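Local coordinates for putative sarcosine dimethylglycine methyltransferase (Galdieria sulphuraria, PDB 2O57), which probably transfers methyl groups from S-adenosylmethionine to sarcosine and dimethylglycine, at residues Ile45-Tyr50 with Ser237-Tyr242; Leu249-Ser253 with Gln265-Lys269; Phe232-Leu238 with Leu284-Gly288. One frame throughout, in Å; residues are numbered along the deposited sequence.

In the fold
All three contacts use helix 235-251, which leaves strand 226-233 of the Rossmann-like methyltransferase sheet. Contact 3 lies at the strand-to-helix switch, where strands 226-233 and 284-293 pair antiparallel at one edge of the seven-strand sheet. Contact 1 shares S237 and L238 with it and lays loop 45-50 on the helix's first turns; the centres are about 9 Å apart, and L49 CD2 lies 3.9 Å from W286 CZ3. The H46 side chain lies near, without touching, the glycine-rich G90/G92/G95 turn, which in this family probably binds the cofactor. Contact 2, centred about 17 Å from contact 1 and 23 Å from contact 3, ties the helix's far end to helix 262-280. Contacts 1 and 3 touch the second subunit.

Contact 1: residues Ile45-Tyr50 with Ser237-Tyr242; sequences IHVGLY and SLVHHY
A loop-on-helix contact: the extended segment I45-Y50, between helices 27-40 and 59-76, crosses the first turns of helix 235-251. The loop has no regular hydrogen-bonding pattern, yet its phi/psi values stay in the extended region from I45 to Y50; 237-242 is regular helix, with H241 N to S237 O at 2.8 Å. The closest CA pairs are V47-H241 and L49-S237, both 5.8 Å. H241 (chi1 t) lays its imidazole flat under V47, whose CA stands 3.5 Å from the ring centroid, 5° off the normal, a CH-pi contact. At the ring's edge H241 ND1 is hydrogen-bonded to Y50 OH at 2.6 Å, and I45 CG2 reaches H241 CE1 at 3.8 Å. One turn earlier S237 OG (chi1 m) donates to G48 O at 2.9 Å. A water accepts from Y50 N and donates to S237 OG, both at 2.9 Å. Y50 (m) packs CD2 on H240 CB at 3.7 Å. G48 O and Y50 N are thus met by S237 and a water: loop-on-helix packing with side-chain-to-backbone bonding. Beyond the contact, V47 and L49 lean on W286 of strand 284-293, T66 of helix 59-76 binds V47 O, and Y242 stacks on W275 of helix 262-280.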
loop_
_atom_site.group_PDB
_atom_site.type_symbol
_atom_site.label_atom_id
_atom_site.label_comp_id
_atom_site.label_asym_id
_atom_site.label_seq_id
_atom_site.Cartn_x
_atom_site.Cartn_y
_atom_site.Cartn_z
ATOM N N ILE A 45 -11.005 -1.786 -16.808
ATOM C CA ILE A 45 -10.508 -0.667 -15.993
ATOM C C ILE A 45 -10.918 -0.768 -14.517
ATOM O O ILE A 45 -12.103 -0.998 -14.181
ATOM C CB ILE A 45 -11.065 0.685 -16.574
ATOM C CG1 ILE A 45 -10.629 0.865 -18.030
ATOM C CG2 ILE A 45 -10.695 1.939 -15.673
ATOM C CD1 ILE A 45 -9.066 0.991 -18.241
ATOM N N HIS A 46 -9.961 -0.495 -13.634
ATOM C CA HIS A 46 -10.236 -0.364 -12.212
ATOM C C HIS A 46 -9.479 0.872 -11.737
ATOM O O HIS A 46 -8.763 1.495 -12.540
ATOM C CB HIS A 46 -9.780 -1.609 -11.418
ATOM C CG HIS A 46 -10.333 -2.894 -11.963
ATOM N ND1 HIS A 46 -9.668 -3.637 -12.913
ATOM C CD2 HIS A 46 -11.516 -3.519 -11.750
ATOM C CE1 HIS A 46 -10.397 -4.693 -13.235
ATOM N NE2 HIS A 46 -11.530 -4.645 -12.546
ATOM N N VAL A 47 -9.647 1.219 -10.460
ATOM C CA VAL A 47 -9.014 2.437 -9.929
ATOM C C VAL A 47 -7.517 2.384 -10.207
ATOM O O VAL A 47 -6.894 1.400 -9.923
ATOM C CB VAL A 47 -9.342 2.678 -8.464
ATOM C CG1 VAL A 47 -8.662 3.948 -7.946
ATOM C CG2 VAL A 47 -10.899 2.811 -8.279
ATOM N N GLY A 48 -6.980 3.446 -10.807
ATOM C CA GLY A 48 -5.621 3.477 -11.300
ATOM C C GLY A 48 -4.595 4.030 -10.316
ATOM O O GLY A 48 -4.949 4.694 -9.339
ATOM N N LEU A 49 -3.329 3.754 -10.610
ATOM C CA LEU A 49 -2.205 4.410 -9.948
ATOM C C LEU A 49 -1.686 5.485 -10.941
ATOM O O LEU A 49 -1.147 5.158 -12.001
ATOM C CB LEU A 49 -1.122 3.379 -9.566
ATOM C CG LEU A 49 -1.456 2.274 -8.532
ATOM C CD1 LEU A 49 -0.207 1.350 -8.394
ATOM C CD2 LEU A 49 -1.876 2.922 -7.182
ATOM N N TYR A 50 -1.908 6.760 -10.613
ATOM C CA TYR A 50 -1.649 7.896 -11.533
ATOM C C TYR A 50 -0.288 8.588 -11.321
ATOM O O TYR A 50 0.195 8.703 -10.196
ATOM C CB TYR A 50 -2.784 8.931 -11.477
ATOM C CG TYR A 50 -4.047 8.345 -12.072
ATOM C CD1 TYR A 50 -4.323 8.502 -13.447
ATOM C CD2 TYR A 50 -4.943 7.620 -11.279
ATOM C CE1 TYR A 50 -5.468 7.947 -14.041
ATOM C CE2 TYR A 50 -6.103 7.023 -11.871
ATOM C CZ TYR A 50 -6.362 7.205 -13.237
ATOM O OH TYR A 50 -7.482 6.613 -13.788
ATOM N N SER A 237 -5.371 8.062 -5.289
ATOM C CA SER A 237 -5.847 7.297 -6.431
ATOM C C SER A 237 -7.362 7.446 -6.625
ATOM O O SER A 237 -7.823 7.602 -7.762
ATOM C CB SER A 237 -5.455 5.809 -6.320
ATOM O OG SER A 237 -4.093 5.624 -6.746
ATOM N N LEU A 238 -8.123 7.359 -5.533
ATOM C CA LEU A 238 -9.572 7.508 -5.590
ATOM C C LEU A 238 -9.952 8.850 -6.242
ATOM O O LEU A 238 -10.744 8.873 -7.219
ATOM C CB LEU A 238 -10.169 7.422 -4.194
ATOM C CG LEU A 238 -11.709 7.380 -4.184
ATOM C CD1 LEU A 238 -12.156 5.969 -4.238
ATOM C CD2 LEU A 238 -12.223 8.047 -2.908
ATOM N N VAL A 239 -9.368 9.937 -5.727
ATOM C CA VAL A 239 -9.597 11.305 -6.253
ATOM C C VAL A 239 -9.155 11.440 -7.709
ATOM O O VAL A 239 -9.944 11.912 -8.553
ATOM C CB VAL A 239 -8.935 12.392 -5.361
ATOM C CG1 VAL A 239 -8.954 13.790 -6.057
ATOM C CG2 VAL A 239 -9.632 12.419 -4.029
ATOM N N HIS A 240 -7.936 10.990 -8.024
ATOM C CA HIS A 240 -7.435 11.154 -9.387
ATOM C C HIS A 240 -8.276 10.336 -10.355
ATOM O O HIS A 240 -8.603 10.818 -11.437
ATOM C CB HIS A 240 -6.004 10.670 -9.510
ATOM C CG HIS A 240 -5.029 11.498 -8.735
ATOM N ND1 HIS A 240 -3.901 10.964 -8.152
ATOM C CD2 HIS A 240 -5.016 12.821 -8.450
ATOM C CE1 HIS A 240 -3.227 11.926 -7.542
ATOM N NE2 HIS A 240 -3.888 13.057 -7.696
ATOM N N HIS A 241 -8.554 9.095 -9.977
ATOM C CA HIS A 241 -9.221 8.163 -10.888
ATOM C C HIS A 241 -10.624 8.645 -11.242
ATOM O O HIS A 241 -10.975 8.701 -12.415
ATOM C CB HIS A 241 -9.345 6.795 -10.252
ATOM C CG HIS A 241 -9.905 5.767 -11.179
ATOM N ND1 HIS A 241 -9.233 5.340 -12.312
ATOM C CD2 HIS A 241 -11.090 5.113 -11.158
ATOM C CE1 HIS A 241 -9.969 4.424 -12.921
ATOM N NE2 HIS A 241 -11.098 4.269 -12.239
ATOM N N TYR A 242 -11.412 8.993 -10.228
ATOM C CA TYR A 242 -12.761 9.452 -10.494
ATOM C C TYR A 242 -12.826 10.821 -11.174
ATOM O O TYR A 242 -13.691 11.012 -12.033
ATOM C CB TYR A 242 -13.624 9.337 -9.249
ATOM C CG TYR A 242 -13.905 7.885 -8.952
ATOM C CD1 TYR A 242 -14.457 7.048 -9.944
ATOM C CD2 TYR A 242 -13.588 7.328 -7.729
ATOM C CE1 TYR A 242 -14.703 5.697 -9.697
ATOM C CE2 TYR A 242 -13.840 5.953 -7.472
ATOM C CZ TYR A 242 -14.388 5.171 -8.440
ATOM O OH TYR A 242 -14.640 3.850 -8.174
HETATM O O HOH W 1 -2.734 7.866 -8.047
#

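Contact 2: residues Leu249-Ser253 with Gln265-Lys269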
loop_
_atom_site.group_PDB
_atom_site.type_symbol
_atom_site.label_atom_id
_atom_site.label_comp_id
_atom_site.label_asym_id
_atom_site.label_seq_id
_atom_site.Cartn_x
_atom_site.Cartn_y
_atom_site.Cartn_z
ATOM N N LEU A 249 -15.912 11.158 -19.382
ATOM C CA LEU A 249 -17.365 11.112 -19.593
ATOM C C LEU A 249 -17.824 12.432 -20.292
ATOM O O LEU A 249 -18.670 12.432 -21.204
ATOM C CB LEU A 249 -18.072 10.909 -18.250
ATOM C CG LEU A 249 -19.610 11.053 -18.193
ATOM C CD1 LEU A 249 -20.233 9.988 -19.122
ATOM C CD2 LEU A 249 -20.160 10.885 -16.789
ATOM N N ILE A 250 -17.267 13.551 -19.845
ATOM C CA ILE A 250 -17.601 14.862 -20.444
ATOM C C ILE A 250 -17.081 14.904 -21.885
ATOM O O ILE A 250 -17.804 15.308 -22.817
ATOM C CB ILE A 250 -17.065 16.023 -19.557
ATOM C CG1 ILE A 250 -17.933 16.118 -18.294
ATOM C CG2 ILE A 250 -17.041 17.357 -20.352
ATOM C CD1 ILE A 250 -17.312 17.000 -17.153
ATOM N N LYS A 251 -15.852 14.444 -22.076
ATOM C CA LYS A 251 -15.247 14.413 -23.409
ATOM C C LYS A 251 -16.120 13.657 -24.424
ATOM O O LYS A 251 -16.274 14.093 -25.582
ATOM C CB LYS A 251 -13.881 13.750 -23.344
ATOM C CG LYS A 251 -13.209 13.607 -24.696
ATOM C CD LYS A 251 -11.702 13.358 -24.602
ATOM C CE LYS A 251 -11.115 13.298 -26.028
ATOM N NZ LYS A 251 -9.837 12.489 -26.081
ATOM N N ARG A 252 -16.650 12.509 -23.995
ATOM C CA ARG A 252 -17.368 11.596 -24.897
ATOM C C ARG A 252 -18.879 11.761 -24.921
ATOM O O ARG A 252 -19.574 10.925 -25.495
ATOM C CB ARG A 252 -17.074 10.164 -24.472
ATOM C CG ARG A 252 -15.592 9.836 -24.333
ATOM C CD ARG A 252 -15.081 9.372 -25.645
ATOM N NE ARG A 252 -13.772 8.783 -25.527
ATOM C CZ ARG A 252 -13.141 8.185 -26.520
ATOM N NH1 ARG A 252 -13.718 8.091 -27.722
ATOM N NH2 ARG A 252 -11.936 7.678 -26.306
ATOM N N SER A 253 -19.383 12.803 -24.274
ATOM C CA SER A 253 -20.816 13.058 -24.089
ATOM C C SER A 253 -21.686 12.882 -25.327
ATOM O O SER A 253 -22.649 12.129 -25.287
ATOM C CB SER A 253 -21.060 14.467 -23.526
ATOM O OG SER A 253 -22.456 14.660 -23.298
ATOM N N GLN A 265 -26.068 10.304 -18.042
ATOM C CA GLN A 265 -24.763 10.970 -17.940
ATOM C C GLN A 265 -24.746 11.909 -16.755
ATOM O O GLN A 265 -23.783 11.943 -15.989
ATOM C CB GLN A 265 -24.423 11.746 -19.212
ATOM C CG GLN A 265 -24.101 10.840 -20.389
ATOM C CD GLN A 265 -23.738 11.615 -21.636
ATOM O OE1 GLN A 265 -22.980 12.589 -21.572
ATOM N NE2 GLN A 265 -24.288 11.200 -22.785
ATOM N N ALA A 266 -25.833 12.654 -16.592
ATOM C CA ALA A 266 -25.943 13.600 -15.490
ATOM C C ALA A 266 -25.875 12.848 -14.154
ATOM O O ALA A 266 -25.127 13.268 -13.285
ATOM C CB ALA A 266 -27.209 14.477 -15.630
ATOM N N ASN A 267 -26.582 11.712 -14.022
ATOM C CA ASN A 267 -26.564 10.869 -12.813
ATOM C C ASN A 267 -25.183 10.268 -12.543
ATOM O O ASN A 267 -24.742 10.221 -11.382
ATOM C CB ASN A 267 -27.549 9.680 -12.900
ATOM C CG ASN A 267 -29.025 10.112 -12.868
ATOM O OD1 ASN A 267 -29.364 11.130 -12.283
ATOM N ND2 ASN A 267 -29.903 9.311 -13.487
HETATM N N MSE A 268 -24.534 9.774 -13.596
HETATM C CA MSE A 268 -23.153 9.240 -13.444
HETATM C C MSE A 268 -22.185 10.320 -12.942
HETATM O O MSE A 268 -21.420 10.081 -12.018
HETATM C CB MSE A 268 -22.625 8.646 -14.741
HETATM C CG MSE A 268 -21.291 7.850 -14.475
HETATM SE SE MSE A 268 -20.680 6.921 -16.031
HETATM C CE MSE A 268 -18.890 6.555 -15.382
ATOM N N LYS A 269 -22.185 11.473 -13.602
ATOM C CA LYS A 269 -21.356 12.628 -13.225
ATOM C C LYS A 269 -21.575 13.026 -11.749
ATOM O O LYS A 269 -20.602 13.267 -10.995
ATOM C CB LYS A 269 -21.672 13.777 -14.209
ATOM C CG LYS A 269 -20.835 15.042 -14.147
ATOM C CD LYS A 269 -21.303 16.089 -15.220
ATOM C CE LYS A 269 -21.465 15.453 -16.612
ATOM N NZ LYS A 269 -22.088 16.364 -17.665
HETATM O O HOH W 2 -20.962 13.682 -20.197
#
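L249 and Q265, the two residues most covered here, do most of the joining between the end of helix 235-251 and the start of helix 262-280; their CA atoms, 7.6 Å apart, are the nearest across the segments. L249 (chi1 t, chi2 p) points its side chain at the second helix. L249 CD2 meets the helix backbone at Q265 O (3.9 Å) and K269 N (3.8 Å), and also M268 CB at 3.9 Å, while L249 CD1 faces Q265 CG at 4.2 Å. F35 of helix 27-40 touches both L249 and the selenomethionine M268, and I256 of helix 253-256 packs on L249 and Q265.

Q265 sends its extended side chain (chi1 m, chi2 t) to the turn after the first helix, where R252 leaves helical phi/psi. Its amide grips S253 twice: S253 OG donates to Q265 OE1 at 2.7 Å, and Q265 NE2 donates to S253 O at 3.1 Å. Q265 OE1 also accepts from a water, 2.7 Å away, that donates to L249 O at 2.8 Å. K269, third in buried area, lays its aliphatic chain alongside, CE lying 4.0 Å from I250 CG1.

The chemistry of this helical hairpin, two roughly antiparallel helices, is therefore divided: a leucine packs, and one glutamine amide binds OG and O of S253 and C260 O in the connection, and L249 O through a water.

Contact 3: residues Phe232-Leu238 with Leu284-Gly288; sequences FSRPDSL and LTWGG
Backbone pairing comes first. Residues 232-233 and 287-288 are extended and antiparallel: F232-G288 is a hydrogen-bonded pair (CA-CA 4.8 Å), with F232 N to G288 O and G288 N to F232 O both 2.9 Å, and S233-G287 is the non-hydrogen-bonded pair (4.6 Å). G287 CA adds a CA-H...O contact to F232 O at 3.3 Å. R234 N still donates to W286 O (2.9 Å), although R234 is already the N-cap position of the helix that opens at P235; L238 N then reaches R234 O at 3.3 Å.

The polar side-chain contact is a hydrogen bond between S233 OG (chi1 t) and T285 OG1 (chi1 t) at 2.8 Å, with P235 CD against T285 OG1 at 3.3 Å.

Apolar packing centres on W286 (chi1 t, chi2 55°), which has the most surface covered: CE3 meets S237 CB and CZ3 meets R234 CD, both at 3.7 Å. L238 (chi1 t) returns from the helix to the strand, CD2 to L284 CB at 3.7 Å and CD1 to W286 CB at 4.1 Å.

Strands 226-233 and 284-293 form the antiparallel pair that ends the sheet, as in class I methyltransferases. Strand 181-190 flanks 284-293 on its other side, D158 binds W286 NE1, W69 of helix 59-76 meets F232 edge-to-face, and F232 and S233 continue the sheet antiparallel into the second subunit, whose E73 forms a salt bridge with R234.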
loop_
_atom_site.group_PDB
_atom_site.type_symbol
_atom_site.label_atom_id
_atom_site.label_comp_id
_atom_site.label_asym_id
_atom_site.label_seq_id
_atom_site.Cartn_x
_atom_site.Cartn_y
_atom_site.Cartn_z
ATOM N N PHE A 232 -3.344 -1.164 2.263
ATOM C CA PHE A 232 -2.984 -0.001 1.490
ATOM C C PHE A 232 -4.220 0.884 1.457
ATOM O O PHE A 232 -5.349 0.392 1.313
ATOM C CB PHE A 232 -2.604 -0.403 0.036
ATOM C CG PHE A 232 -1.501 -1.443 -0.061
ATOM C CD1 PHE A 232 -0.170 -1.060 -0.250
ATOM C CD2 PHE A 232 -1.790 -2.805 0.018
ATOM C CE1 PHE A 232 0.860 -2.034 -0.327
ATOM C CE2 PHE A 232 -0.771 -3.767 -0.038
ATOM C CZ PHE A 232 0.545 -3.390 -0.219
ATOM N N SER A 233 -4.021 2.184 1.635
ATOM C CA SER A 233 -5.123 3.148 1.510
ATOM C C SER A 233 -4.583 4.232 0.599
ATOM O O SER A 233 -3.530 4.832 0.894
ATOM C CB SER A 233 -5.530 3.694 2.888
ATOM O OG SER A 233 -6.434 4.795 2.762
ATOM N N ARG A 234 -5.252 4.431 -0.535
ATOM C CA ARG A 234 -4.793 5.406 -1.510
ATOM C C ARG A 234 -5.930 6.364 -1.826
ATOM O O ARG A 234 -6.547 6.226 -2.897
ATOM C CB ARG A 234 -4.344 4.693 -2.779
ATOM C CG ARG A 234 -3.136 3.747 -2.550
ATOM C CD ARG A 234 -2.808 3.008 -3.838
ATOM N NE ARG A 234 -1.804 1.952 -3.675
ATOM C CZ ARG A 234 -0.508 2.138 -3.894
ATOM N NH1 ARG A 234 -0.035 3.345 -4.284
ATOM N NH2 ARG A 234 0.316 1.101 -3.757
ATOM N N PRO A 235 -6.211 7.336 -0.918
ATOM C CA PRO A 235 -7.265 8.315 -1.272
ATOM C C PRO A 235 -6.844 9.209 -2.451
ATOM O O PRO A 235 -7.709 9.694 -3.193
ATOM C CB PRO A 235 -7.469 9.117 0.020
ATOM C CG PRO A 235 -6.149 8.968 0.772
ATOM C CD PRO A 235 -5.643 7.586 0.435
ATOM N N ASP A 236 -5.535 9.371 -2.677
ATOM C CA ASP A 236 -5.074 10.046 -3.886
ATOM C C ASP A 236 -5.525 9.378 -5.185
ATOM O O ASP A 236 -6.001 10.061 -6.075
ATOM C CB ASP A 236 -3.554 10.379 -3.875
ATOM C CG ASP A 236 -2.637 9.141 -3.804
ATOM O OD1 ASP A 236 -3.083 7.960 -3.633
ATOM O OD2 ASP A 236 -1.411 9.394 -3.898
ATOM N N SER A 237 -5.371 8.062 -5.289
ATOM C CA SER A 237 -5.847 7.297 -6.431
ATOM C C SER A 237 -7.362 7.446 -6.625
ATOM O O SER A 237 -7.823 7.602 -7.762
ATOM C CB SER A 237 -5.455 5.809 -6.320
ATOM O OG SER A 237 -4.093 5.624 -6.746
ATOM N N LEU A 238 -8.123 7.359 -5.533
ATOM C CA LEU A 238 -9.572 7.508 -5.590
ATOM C C LEU A 238 -9.952 8.850 -6.242
ATOM O O LEU A 238 -10.744 8.873 -7.219
ATOM C CB LEU A 238 -10.169 7.422 -4.194
ATOM C CG LEU A 238 -11.709 7.380 -4.184
ATOM C CD1 LEU A 238 -12.156 5.969 -4.238
ATOM C CD2 LEU A 238 -12.223 8.047 -2.908
ATOM N N LEU A 284 -13.510 9.034 2.232
ATOM C CA LEU A 284 -13.493 7.873 1.340
ATOM C C LEU A 284 -12.081 7.581 0.886
ATOM O O LEU A 284 -11.244 8.487 0.788
ATOM C CB LEU A 284 -14.375 8.114 0.119
ATOM C CG LEU A 284 -15.834 8.506 0.399
ATOM C CD1 LEU A 284 -16.558 8.750 -0.955
ATOM C CD2 LEU A 284 -16.553 7.418 1.157
ATOM N N THR A 285 -11.822 6.325 0.588
ATOM C CA THR A 285 -10.497 5.944 0.074
ATOM C C THR A 285 -10.573 4.774 -0.902
ATOM O O THR A 285 -11.631 4.217 -1.116
ATOM C CB THR A 285 -9.487 5.633 1.246
ATOM O OG1 THR A 285 -8.181 5.478 0.718
ATOM C CG2 THR A 285 -9.865 4.369 2.050
ATOM N N TRP A 286 -9.451 4.436 -1.517
ATOM C CA TRP A 286 -9.383 3.225 -2.322
ATOM C C TRP A 286 -8.460 2.299 -1.565
ATOM O O TRP A 286 -7.292 2.614 -1.394
ATOM C CB TRP A 286 -8.860 3.511 -3.738
ATOM C CG TRP A 286 -8.740 2.257 -4.609
ATOM C CD1 TRP A 286 -9.742 1.348 -4.896
ATOM C CD2 TRP A 286 -7.580 1.801 -5.277
ATOM N NE1 TRP A 286 -9.246 0.342 -5.671
ATOM C CE2 TRP A 286 -7.929 0.607 -5.956
ATOM C CE3 TRP A 286 -6.269 2.295 -5.392
ATOM C CZ2 TRP A 286 -7.011 -0.117 -6.734
ATOM C CZ3 TRP A 286 -5.353 1.577 -6.182
ATOM C CH2 TRP A 286 -5.736 0.377 -6.833
ATOM N N GLY A 287 -9.003 1.178 -1.103
ATOM C CA GLY A 287 -8.301 0.253 -0.218
ATOM C C GLY A 287 -7.737 -0.922 -0.971
ATOM O O GLY A 287 -8.266 -1.311 -2.002
ATOM N N GLY A 288 -6.646 -1.486 -0.466
ATOM C CA GLY A 288 -6.072 -2.701 -1.052
ATOM C C GLY A 288 -5.658 -3.586 0.116
ATOM O O GLY A 288 -5.194 -3.064 1.142
#